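Local coordinates for putative gamma-glutamylcyclotransferase YkqA (Bacillus subtilis, PDB 2QIK), which is a putative gamma-glutamylcyclotransferase, a member of a family of enzymes that release 5-oxoproline from gamma-glutamyl compounds by intramolecular cyclisation, at residues Ala31-Leu37 / Asp52-Gly58; Asp153-Val159 / Thr186-Arg192; Thr164-Thr168 / Leu267-Met271. All blocks are in the same frame, centred on the assembly; numbering follows the deposited sequence.

Interaction 1 (Ala31-Leu37 / Asp52-Gly58)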
loop_
_atom_site.group_PDB
_atom_site.type_symbol
_atom_site.label_atom_id
_atom_site.label_comp_id
_atom_site.label_asym_id
_atom_site.label_seq_id
_atom_site.Cartn_x
_atom_site.Cartn_y
_atom_site.Cartn_z
ATOM N N ALA A 31 -0.998 -1.915 7.358
ATOM C CA ALA A 31 -1.718 -2.167 8.599
ATOM C C ALA A 31 -2.766 -1.078 8.815
ATOM O O ALA A 31 -2.627 0.023 8.278
ATOM C CB ALA A 31 -0.768 -2.202 9.787
ATOM N N ARG A 32 -3.776 -1.379 9.603
ATOM C CA ARG A 32 -4.826 -0.403 9.880
ATOM C C ARG A 32 -5.489 -0.719 11.212
ATOM O O ARG A 32 -5.480 -1.832 11.702
ATOM C CB ARG A 32 -5.889 -0.339 8.735
ATOM C CG ARG A 32 -6.804 -1.516 8.670
ATOM C CD ARG A 32 -7.735 -1.440 7.492
ATOM N NE ARG A 32 -8.772 -2.429 7.553
ATOM C CZ ARG A 32 -9.754 -2.534 6.686
ATOM N NH1 ARG A 32 -9.837 -1.711 5.664
ATOM N NH2 ARG A 32 -10.676 -3.429 6.894
ATOM N N THR A 33 -6.151 0.302 11.730
ATOM C CA THR A 33 -7.018 0.155 12.904
ATOM C C THR A 33 -8.222 1.057 12.755
ATOM O O THR A 33 -8.130 2.144 12.216
ATOM C CB THR A 33 -6.235 0.415 14.177
ATOM O OG1 THR A 33 -6.900 -0.105 15.325
ATOM C CG2 THR A 33 -5.871 1.841 14.424
ATOM N N LYS A 34 -9.364 0.636 13.272
ATOM C CA LYS A 34 -10.593 1.384 13.131
ATOM C C LYS A 34 -10.476 2.693 13.963
ATOM O O LYS A 34 -10.147 2.651 15.161
ATOM C CB LYS A 34 -11.807 0.578 13.568
ATOM C CG LYS A 34 -13.092 1.381 13.417
ATOM C CD LYS A 34 -14.346 0.532 13.361
ATOM C CE LYS A 34 -14.607 -0.166 12.028
ATOM N NZ LYS A 34 -15.675 -1.140 12.125
ATOM N N GLY A 35 -10.772 3.823 13.321
ATOM C CA GLY A 35 -10.616 5.114 13.922
ATOM C C GLY A 35 -10.485 6.178 12.899
ATOM O O GLY A 35 -10.592 5.902 11.719
ATOM N N SER A 36 -10.263 7.424 13.341
ATOM C CA SER A 36 -10.135 8.543 12.433
ATOM C C SER A 36 -8.769 9.221 12.636
ATOM O O SER A 36 -8.274 9.312 13.731
ATOM C CB SER A 36 -11.203 9.542 12.727
ATOM O OG SER A 36 -12.485 9.044 12.409
ATOM N N LEU A 37 -8.234 9.737 11.553
ATOM C CA LEU A 37 -6.978 10.494 11.481
ATOM C C LEU A 37 -7.271 11.958 11.210
ATOM O O LEU A 37 -8.087 12.246 10.371
ATOM C CB LEU A 37 -6.155 9.916 10.321
ATOM C CG LEU A 37 -4.786 10.551 10.169
ATOM C CD1 LEU A 37 -3.845 10.267 11.296
ATOM C CD2 LEU A 37 -4.140 10.076 8.868
ATOM N N ASP A 52 -17.095 5.609 14.573
ATOM C CA ASP A 52 -16.126 5.412 13.491
ATOM C C ASP A 52 -16.520 4.286 12.607
ATOM O O ASP A 52 -16.708 3.174 13.056
ATOM C CB ASP A 52 -14.752 5.147 14.092
ATOM C CG ASP A 52 -14.171 6.285 14.824
ATOM O OD1 ASP A 52 -13.280 6.083 15.660
ATOM O OD2 ASP A 52 -14.531 7.457 14.621
ATOM N N GLU A 53 -16.554 4.528 11.311
ATOM C CA GLU A 53 -16.802 3.537 10.265
ATOM C C GLU A 53 -15.708 3.448 9.236
ATOM O O GLU A 53 -15.939 2.942 8.155
ATOM C CB GLU A 53 -18.180 3.867 9.569
ATOM C CG GLU A 53 -19.324 4.275 10.533
ATOM C CD GLU A 53 -19.548 3.268 11.587
ATOM O OE1 GLU A 53 -20.078 3.711 12.676
ATOM O OE2 GLU A 53 -19.326 2.086 11.333
ATOM N N GLY A 54 -14.576 3.982 9.573
ATOM C CA GLY A 54 -13.395 3.932 8.735
ATOM C C GLY A 54 -12.148 3.614 9.526
ATOM O O GLY A 54 -12.223 3.333 10.733
ATOM N N TYR A 55 -11.016 3.692 8.865
ATOM C CA TYR A 55 -9.769 3.193 9.379
ATOM C C TYR A 55 -8.676 4.229 9.280
ATOM O O TYR A 55 -8.636 5.083 8.388
ATOM C CB TYR A 55 -9.352 1.931 8.617
ATOM C CG TYR A 55 -10.302 0.812 8.788
ATOM C CD1 TYR A 55 -11.383 0.696 7.924
ATOM C CD2 TYR A 55 -10.185 -0.074 9.829
ATOM C CE1 TYR A 55 -12.262 -0.280 8.069
ATOM C CE2 TYR A 55 -11.171 -1.141 9.949
ATOM C CZ TYR A 55 -12.204 -1.139 9.020
ATOM O OH TYR A 55 -13.245 -2.113 9.106
ATOM N N ILE A 56 -7.706 4.093 10.185
ATOM C CA ILE A 56 -6.386 4.756 10.170
ATOM C C ILE A 56 -5.385 3.731 9.654
ATOM O O ILE A 56 -5.315 2.615 10.155
ATOM C CB ILE A 56 -5.953 5.120 11.607
ATOM C CG1 ILE A 56 -6.974 6.020 12.279
ATOM C CG2 ILE A 56 -4.566 5.800 11.592
ATOM C CD1 ILE A 56 -7.115 5.740 13.778
ATOM N N TYR A 57 -4.603 4.119 8.664
ATOM C CA TYR A 57 -3.583 3.288 8.059
ATOM C C TYR A 57 -2.200 3.613 8.653
ATOM O O TYR A 57 -1.944 4.746 9.051
ATOM C CB TYR A 57 -3.585 3.418 6.540
ATOM C CG TYR A 57 -4.818 2.791 5.978
ATOM C CD1 TYR A 57 -6.023 3.491 5.817
ATOM C CD2 TYR A 57 -4.845 1.423 5.760
ATOM C CE1 TYR A 57 -7.189 2.874 5.444
ATOM C CE2 TYR A 57 -6.000 0.793 5.350
ATOM C CZ TYR A 57 -7.186 1.508 5.203
ATOM O OH TYR A 57 -8.351 0.800 4.896
ATOM N N GLY A 58 -1.354 2.614 8.762
ATOM C CA GLY A 58 -0.061 2.820 9.297
ATOM C C GLY A 58 0.802 1.576 9.163
ATOM O O GLY A 58 0.589 0.742 8.291
HETATM O O HOH W 1 -18.157 -0.053 12.746
HETATM O O HOH W 2 -13.483 6.294 11.125
HETATM O O HOH W 3 -10.816 7.049 8.735
HETATM O O HOH W 4 -13.055 9.299 15.565
#

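Interaction 2 (Asp153-Val159 / Thr186-Arg192)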
loop_
_atom_site.group_PDB
_atom_site.type_symbol
_atom_site.label_atom_id
_atom_site.label_comp_id
_atom_site.label_asym_id
_atom_site.label_seq_id
_atom_site.Cartn_x
_atom_site.Cartn_y
_atom_site.Cartn_z
ATOM N N ASP A 153 6.674 6.752 -19.737
ATOM C CA ASP A 153 8.013 6.970 -19.117
ATOM C C ASP A 153 8.177 5.919 -17.994
ATOM O O ASP A 153 8.289 6.238 -16.796
ATOM C CB ASP A 153 8.160 8.406 -18.541
ATOM C CG ASP A 153 9.566 8.755 -18.098
ATOM O OD1 ASP A 153 10.545 8.088 -18.444
ATOM O OD2 ASP A 153 9.723 9.726 -17.413
ATOM N N PRO A 154 8.173 4.646 -18.372
ATOM C CA PRO A 154 8.448 3.590 -17.399
ATOM C C PRO A 154 9.885 3.705 -16.927
ATOM O O PRO A 154 10.819 3.815 -17.720
ATOM C CB PRO A 154 8.157 2.285 -18.164
ATOM C CG PRO A 154 8.444 2.659 -19.591
ATOM C CD PRO A 154 7.981 4.079 -19.713
ATOM N N VAL A 155 10.046 3.599 -15.629
ATOM C CA VAL A 155 11.348 3.372 -15.067
ATOM C C VAL A 155 11.738 1.934 -15.406
ATOM O O VAL A 155 12.895 1.715 -15.780
ATOM C CB VAL A 155 11.366 3.635 -13.549
ATOM C CG1 VAL A 155 12.825 3.345 -12.968
ATOM C CG2 VAL A 155 10.925 5.080 -13.298
ATOM N N GLY A 156 10.775 1.024 -15.401
ATOM C CA GLY A 156 10.942 -0.357 -15.828
ATOM C C GLY A 156 10.664 -1.324 -14.706
ATOM O O GLY A 156 9.987 -1.036 -13.729
ATOM N N ARG A 157 11.176 -2.518 -14.929
ATOM C CA ARG A 157 10.958 -3.629 -14.034
ATOM C C ARG A 157 11.415 -3.269 -12.670
ATOM O O ARG A 157 12.505 -2.723 -12.456
ATOM C CB ARG A 157 11.792 -4.818 -14.492
ATOM C CG ARG A 157 11.495 -6.084 -13.796
ATOM C CD ARG A 157 12.417 -7.197 -14.203
ATOM N NE ARG A 157 12.378 -7.388 -15.634
ATOM C CZ ARG A 157 13.173 -8.212 -16.309
ATOM N NH1 ARG A 157 13.023 -8.322 -17.609
ATOM N NH2 ARG A 157 14.084 -8.932 -15.700
ATOM N N ALA A 158 10.606 -3.609 -11.683
ATOM C CA ALA A 158 10.916 -3.340 -10.359
ATOM C C ALA A 158 10.571 -4.558 -9.516
ATOM O O ALA A 158 9.576 -5.254 -9.724
ATOM C CB ALA A 158 10.114 -2.069 -9.913
ATOM N N VAL A 159 11.412 -4.790 -8.546
ATOM C CA VAL A 159 11.293 -5.912 -7.663
ATOM C C VAL A 159 10.782 -5.386 -6.314
ATOM O O VAL A 159 11.288 -4.364 -5.801
ATOM C CB VAL A 159 12.611 -6.624 -7.521
ATOM C CG1 VAL A 159 12.553 -7.686 -6.476
ATOM C CG2 VAL A 159 13.078 -7.273 -8.827
ATOM N N THR A 186 7.768 -10.372 -5.370
ATOM C CA THR A 186 7.084 -10.147 -6.601
ATOM C C THR A 186 7.732 -9.099 -7.485
ATOM O O THR A 186 8.751 -8.515 -7.082
ATOM C CB THR A 186 5.618 -9.865 -6.275
ATOM O OG1 THR A 186 4.835 -10.123 -7.465
ATOM C CG2 THR A 186 5.352 -8.444 -5.780
ATOM N N GLU A 187 7.178 -8.896 -8.689
ATOM C CA GLU A 187 7.673 -7.937 -9.642
ATOM C C GLU A 187 6.515 -7.132 -10.183
ATOM O O GLU A 187 5.373 -7.595 -10.228
ATOM C CB GLU A 187 8.430 -8.623 -10.841
ATOM C CG GLU A 187 9.597 -9.498 -10.455
ATOM C CD GLU A 187 10.436 -9.913 -11.655
ATOM O OE1 GLU A 187 10.205 -9.438 -12.788
ATOM O OE2 GLU A 187 11.327 -10.768 -11.418
ATOM N N GLY A 188 6.870 -5.940 -10.648
ATOM C CA GLY A 188 5.927 -5.101 -11.386
ATOM C C GLY A 188 6.681 -4.093 -12.200
ATOM O O GLY A 188 7.904 -4.174 -12.326
ATOM N N VAL A 189 5.969 -3.138 -12.729
ATOM C CA VAL A 189 6.527 -2.046 -13.576
ATOM C C VAL A 189 6.362 -0.757 -12.740
ATOM O O VAL A 189 5.282 -0.456 -12.264
ATOM C CB VAL A 189 5.700 -1.896 -14.928
ATOM C CG1 VAL A 189 6.268 -0.827 -15.839
ATOM C CG2 VAL A 189 5.542 -3.223 -15.658
ATOM N N LEU A 190 7.428 0.007 -12.646
ATOM C CA LEU A 190 7.396 1.317 -12.031
ATOM C C LEU A 190 7.337 2.343 -13.116
ATOM O O LEU A 190 8.181 2.383 -14.026
ATOM C CB LEU A 190 8.639 1.532 -11.151
ATOM C CG LEU A 190 8.627 2.787 -10.326
ATOM C CD1 LEU A 190 7.544 2.677 -9.255
ATOM C CD2 LEU A 190 9.965 3.076 -9.709
ATOM N N TYR A 191 6.324 3.207 -13.082
ATOM C CA TYR A 191 6.154 4.310 -13.994
ATOM C C TYR A 191 6.440 5.650 -13.313
ATOM O O TYR A 191 6.128 5.833 -12.140
ATOM C CB TYR A 191 4.730 4.416 -14.475
ATOM C CG TYR A 191 4.142 3.279 -15.276
ATOM C CD1 TYR A 191 4.290 3.203 -16.643
ATOM C CD2 TYR A 191 3.352 2.353 -14.663
ATOM C CE1 TYR A 191 3.713 2.225 -17.380
ATOM C CE2 TYR A 191 2.741 1.311 -15.401
ATOM C CZ TYR A 191 2.909 1.282 -16.759
ATOM O OH TYR A 191 2.282 0.305 -17.512
ATOM N N ARG A 192 7.063 6.588 -14.020
ATOM C CA ARG A 192 7.141 7.991 -13.573
ATOM C C ARG A 192 5.967 8.727 -14.247
ATOM O O ARG A 192 5.908 8.799 -15.481
ATOM C CB ARG A 192 8.442 8.608 -14.031
ATOM C CG ARG A 192 8.661 10.031 -13.566
ATOM C CD ARG A 192 9.910 10.629 -14.054
ATOM N NE ARG A 192 11.003 9.943 -13.480
ATOM C CZ ARG A 192 11.760 8.998 -14.060
ATOM N NH1 ARG A 192 11.571 8.651 -15.330
ATOM N NH2 ARG A 192 12.726 8.410 -13.366
HETATM O O HOH W 5 5.059 6.938 -17.355
#

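Interaction 3 (Thr164-Thr168 / Leu267-Met271)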
loop_
_atom_site.group_PDB
_atom_site.type_symbol
_atom_site.label_atom_id
_atom_site.label_comp_id
_atom_site.label_asym_id
_atom_site.label_seq_id
_atom_site.Cartn_x
_atom_site.Cartn_y
_atom_site.Cartn_z
ATOM N N THR A 164 3.514 -11.020 -2.312
ATOM C CA THR A 164 3.109 -11.885 -3.409
ATOM C C THR A 164 1.949 -11.341 -4.138
ATOM O O THR A 164 1.006 -10.858 -3.555
ATOM C CB THR A 164 2.709 -13.272 -2.866
ATOM O OG1 THR A 164 3.762 -13.798 -2.034
ATOM C CG2 THR A 164 2.457 -14.262 -3.993
ATOM N N THR A 165 2.004 -11.424 -5.465
ATOM C CA THR A 165 0.845 -11.041 -6.288
ATOM C C THR A 165 -0.205 -12.155 -6.210
ATOM O O THR A 165 0.058 -13.322 -6.512
ATOM C CB THR A 165 1.246 -10.765 -7.733
ATOM O OG1 THR A 165 2.177 -9.697 -7.778
ATOM C CG2 THR A 165 0.063 -10.376 -8.595
ATOM N N ARG A 166 -1.391 -11.776 -5.747
ATOM C CA ARG A 166 -2.468 -12.729 -5.509
ATOM C C ARG A 166 -3.790 -12.160 -5.949
ATOM O O ARG A 166 -3.937 -10.960 -6.063
ATOM C CB ARG A 166 -2.520 -13.046 -4.026
ATOM C CG ARG A 166 -1.350 -13.778 -3.509
ATOM C CD ARG A 166 -1.614 -14.397 -2.165
ATOM N NE ARG A 166 -0.421 -15.013 -1.588
ATOM C CZ ARG A 166 -0.010 -16.249 -1.918
ATOM N NH1 ARG A 166 -0.720 -17.007 -2.732
ATOM N NH2 ARG A 166 1.083 -16.718 -1.398
ATOM N N PHE A 167 -4.765 -13.011 -6.216
ATOM C CA PHE A 167 -6.001 -12.633 -6.882
ATOM C C PHE A 167 -7.135 -12.658 -5.852
ATOM O O PHE A 167 -7.899 -13.614 -5.787
ATOM C CB PHE A 167 -6.214 -13.536 -8.092
ATOM C CG PHE A 167 -5.172 -13.262 -9.100
ATOM C CD1 PHE A 167 -3.884 -13.749 -8.991
ATOM C CD2 PHE A 167 -5.451 -12.358 -10.090
ATOM C CE1 PHE A 167 -2.898 -13.303 -9.869
ATOM C CE2 PHE A 167 -4.508 -11.967 -10.988
ATOM C CZ PHE A 167 -3.232 -12.389 -10.854
ATOM N N THR A 168 -7.173 -11.604 -5.021
ATOM C CA THR A 168 -7.980 -11.587 -3.825
ATOM C C THR A 168 -9.228 -10.704 -3.925
ATOM O O THR A 168 -10.027 -10.712 -2.980
ATOM C CB THR A 168 -7.156 -11.075 -2.663
ATOM O OG1 THR A 168 -6.870 -9.711 -2.905
ATOM C CG2 THR A 168 -5.854 -11.806 -2.446
ATOM N N LEU A 267 3.932 -16.452 -12.572
ATOM C CA LEU A 267 2.681 -15.723 -12.440
ATOM C C LEU A 267 1.586 -16.376 -13.311
ATOM O O LEU A 267 0.478 -16.564 -12.865
ATOM C CB LEU A 267 2.888 -14.234 -12.778
ATOM C CG LEU A 267 1.607 -13.342 -12.674
ATOM C CD1 LEU A 267 0.980 -13.270 -11.301
ATOM C CD2 LEU A 267 1.959 -11.973 -13.119
ATOM N N LYS A 268 1.944 -16.707 -14.559
ATOM C CA LYS A 268 1.043 -17.401 -15.438
ATOM C C LYS A 268 0.631 -18.730 -14.806
ATOM O O LYS A 268 -0.542 -19.072 -14.817
ATOM C CB LYS A 268 1.647 -17.624 -16.828
ATOM C CG LYS A 268 1.667 -16.387 -17.657
ATOM C CD LYS A 268 2.405 -16.607 -19.024
ATOM C CE LYS A 268 2.405 -15.372 -19.960
ATOM N NZ LYS A 268 3.195 -15.572 -21.223
ATOM N N ARG A 269 1.588 -19.514 -14.297
ATOM C CA ARG A 269 1.221 -20.784 -13.751
ATOM C C ARG A 269 0.267 -20.605 -12.538
ATOM O O ARG A 269 -0.699 -21.352 -12.326
ATOM C CB ARG A 269 2.477 -21.564 -13.265
ATOM C CG ARG A 269 3.464 -22.308 -14.285
ATOM C CD ARG A 269 4.815 -23.195 -13.667
ATOM N NE ARG A 269 4.455 -24.554 -13.916
ATOM C CZ ARG A 269 3.360 -25.181 -13.444
ATOM N NH1 ARG A 269 3.134 -26.472 -13.768
ATOM N NH2 ARG A 269 2.503 -24.565 -12.629
ATOM N N HIS A 270 0.526 -19.555 -11.720
ATOM C CA HIS A 270 -0.336 -19.289 -10.592
ATOM C C HIS A 270 -1.736 -18.959 -11.044
ATOM O O HIS A 270 -2.693 -19.512 -10.489
ATOM C CB HIS A 270 0.247 -18.158 -9.739
ATOM C CG HIS A 270 -0.552 -17.839 -8.539
ATOM N ND1 HIS A 270 -0.633 -18.707 -7.465
ATOM C CD2 HIS A 270 -1.302 -16.766 -8.243
ATOM C CE1 HIS A 270 -1.445 -18.183 -6.573
ATOM N NE2 HIS A 270 -1.864 -16.996 -7.009
HETATM N N MSE A 271 -1.881 -18.011 -11.963
HETATM C CA MSE A 271 -3.198 -17.651 -12.465
HETATM C C MSE A 271 -3.941 -18.862 -13.020
HETATM O O MSE A 271 -5.120 -19.025 -12.810
HETATM C CB MSE A 271 -3.096 -16.578 -13.515
HETATM C CG MSE A 271 -2.605 -15.230 -12.963
HETATM SE SE MSE A 271 -2.661 -13.751 -14.139
HETATM C CE MSE A 271 -1.434 -14.349 -15.380
#

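Interaction 1 (Ala31-Leu37 / Asp52-Gly58)
Arg32 lays its guanidinium flat on the ring of Tyr55: the two planes are 4° apart, and Arg32 CZ sits 3.6 Å from the ring centroid, almost on the ring normal. This is a stacked cation-pi contact, extended by a CH-pi contact from Arg32 CD. At its edge the same guanidinium donates a hydrogen bond from Arg32 NH1 to Tyr57 OH (3.0 Å), while its NE forms a salt bridge with Glu86 of strand 79-87. Arg32 and Tyr57 are a non-hydrogen-bonded pair of two antiparallel strands, neighbours in the five-stranded sheet of the N-terminal AIG2-like domain. The next pair, Thr33 and Ile56, is joined both ways, Thr33 N to Ile56 O at 2.9 Å and Ile56 N to Thr33 O at 2.8 Å, and Gly35 N continues the ladder to Gly54 O (3.0 Å). On the face bearing Thr33 and Ile56 packing is mainly aliphatic, though Thr33 OG1 bonds to Phe84 O. Ile56 CD1 lies 3.5 Å from Gly35 C, where a beta carbon on Gly35 would clash with it, and Ile56 CG1 reaches to 4.4 Å from Leu37 CB. Leu37 and Ile56 touch Tyr8, part of the substrate site assigned by similarity. Waters link the two segments: one joins Lys34 NZ to Glu53 OE2, at 2.8 Å from each, and another accepts from Gly54 N (3.0 Å) and donates to Ser36 OG (3.2 Å). The chemistry is divided by face, with a positive charge held between tyrosines and Glu86 on one side and aliphatic packing that extends toward the putative pocket on the other.

Interaction 2 (Asp153-Val159 / Thr186-Arg192)
One carbonyl takes two amides here: Leu190 O accepts from Val155 N (2.7 Å) and from Gly156 N (3.2 Å), the signature of a classic beta bulge. It shifts by one residue the register of strands 154-161 and 185-193, antiparallel neighbours in a sheet of the C-terminal half; strand 128-132 flanks the second, and Val159 bonds on to Glu220 of strand 212-221. Val155 has near-helical backbone angles, and Gly156 has a positive phi of 119°, where a beta carbon would jam against the preceding carbonyl oxygen. Past the bulge the pairing is regular. Leu190 N returns a bond to Gly156 O (3.0 Å), and Ala158 pairs with Gly188 in both directions, Ala158 N to Gly188 O at 2.8 Å and Gly188 N to Ala158 O at 2.9 Å. Ala158 and Leu190 share one face, their CB atoms 4.1 Å apart, and meet Val219 of strand 212-221. On the other face Pro154 CB lies 4.3 Å from both Val189 CG1 and Tyr191 CD1, and these three side chains pack against Tyr258 of helix 245-258. Arg157 and Glu187 are also on that face, their polar ends held respectively by Tyr258 O and Ser260, at and just past the helix end. At the start of strand 154-161 Arg192 N bonds to Asp153 O (3.1 Å), while the Arg192 side chain, also bound to Tyr129, lies over Val155 CG2. A salt bridge fastens this end, with Arg192 NH1 3.0 Å from Asp153 OD2, and one water spans Asp153 N (2.9 Å) and Arg192 O (2.8 Å).

Interaction 3 (Thr164-Thr168 / Leu267-Met271)
Apolar packing centres on Phe167 in this contact between strand 164-171 and helix 261-273. Phe167 projects from the strand toward the helix, and its ring is met by residues one helical turn apart: Leu267 CD1 comes to 4.1 Å from Phe167 CE1 at the ring edge, and CG of Met271, deposited as selenomethionine, approaches Phe167 CZ to 3.6 Å. Thr165, two residues back on the same side of the strand, adds a methyl contact, with its CG2 4.1 Å from Leu267 CD1. Ile251 of helix 245-258 touches both Phe167 and Leu267, so that helix joins the same apolar cluster. Among the aromatic interactions, the selenium of Met271 stands 4.5 Å from the Phe167 centroid in an oblique Met-aromatic contact, and His270 CD2 lies 4.0 Å from Phe167 CD1, where the two rings meet edge to edge. The polar groups are joined indirectly. His270 CE1 is 4.1 Å from Arg166 NH1, and both side chains turn to Glu240: His270 NE2 hydrogen-bonds to one carboxylate oxygen and Arg166 NH1 forms a salt bridge with the other. The backbone amide of Phe167 also donates to Glu240, so this residue, outside both segments, connects strand and helix, while Asp182 holds Arg166 NE on the strand side. The short segment axes run 9.9 Å apart at 24°, near alignment at the usual spacing for a helix lying along a strand. It is helix-on-sheet packing, in which a C-terminal helix lies on the antiparallel hairpin formed by strands 164-171 and 174-180.

Overall arrangement
Interaction 1 belongs to the N-terminal AIG2-like domain and closes before the others begin. Interactions 2 and 3 lie in the C-terminal half, their centres 29 and 28 Å from that of interaction 1, and neither touches it. Those two are 18 Å apart between centres and alternate along the chain: strand 154-161 leads directly into strand 164-171, then comes strand 185-193, and last helix 261-273. They touch where Thr186 OG1 and Thr165 OG1 lie 2.7 Å apart, probably hydrogen-bonded. Helix 245-258 contacts both, so one helix spans strands 154-161, 185-193 and 164-171. Only interaction 1 adjoins the substrate site assigned by similarity; the others join parts of the second half.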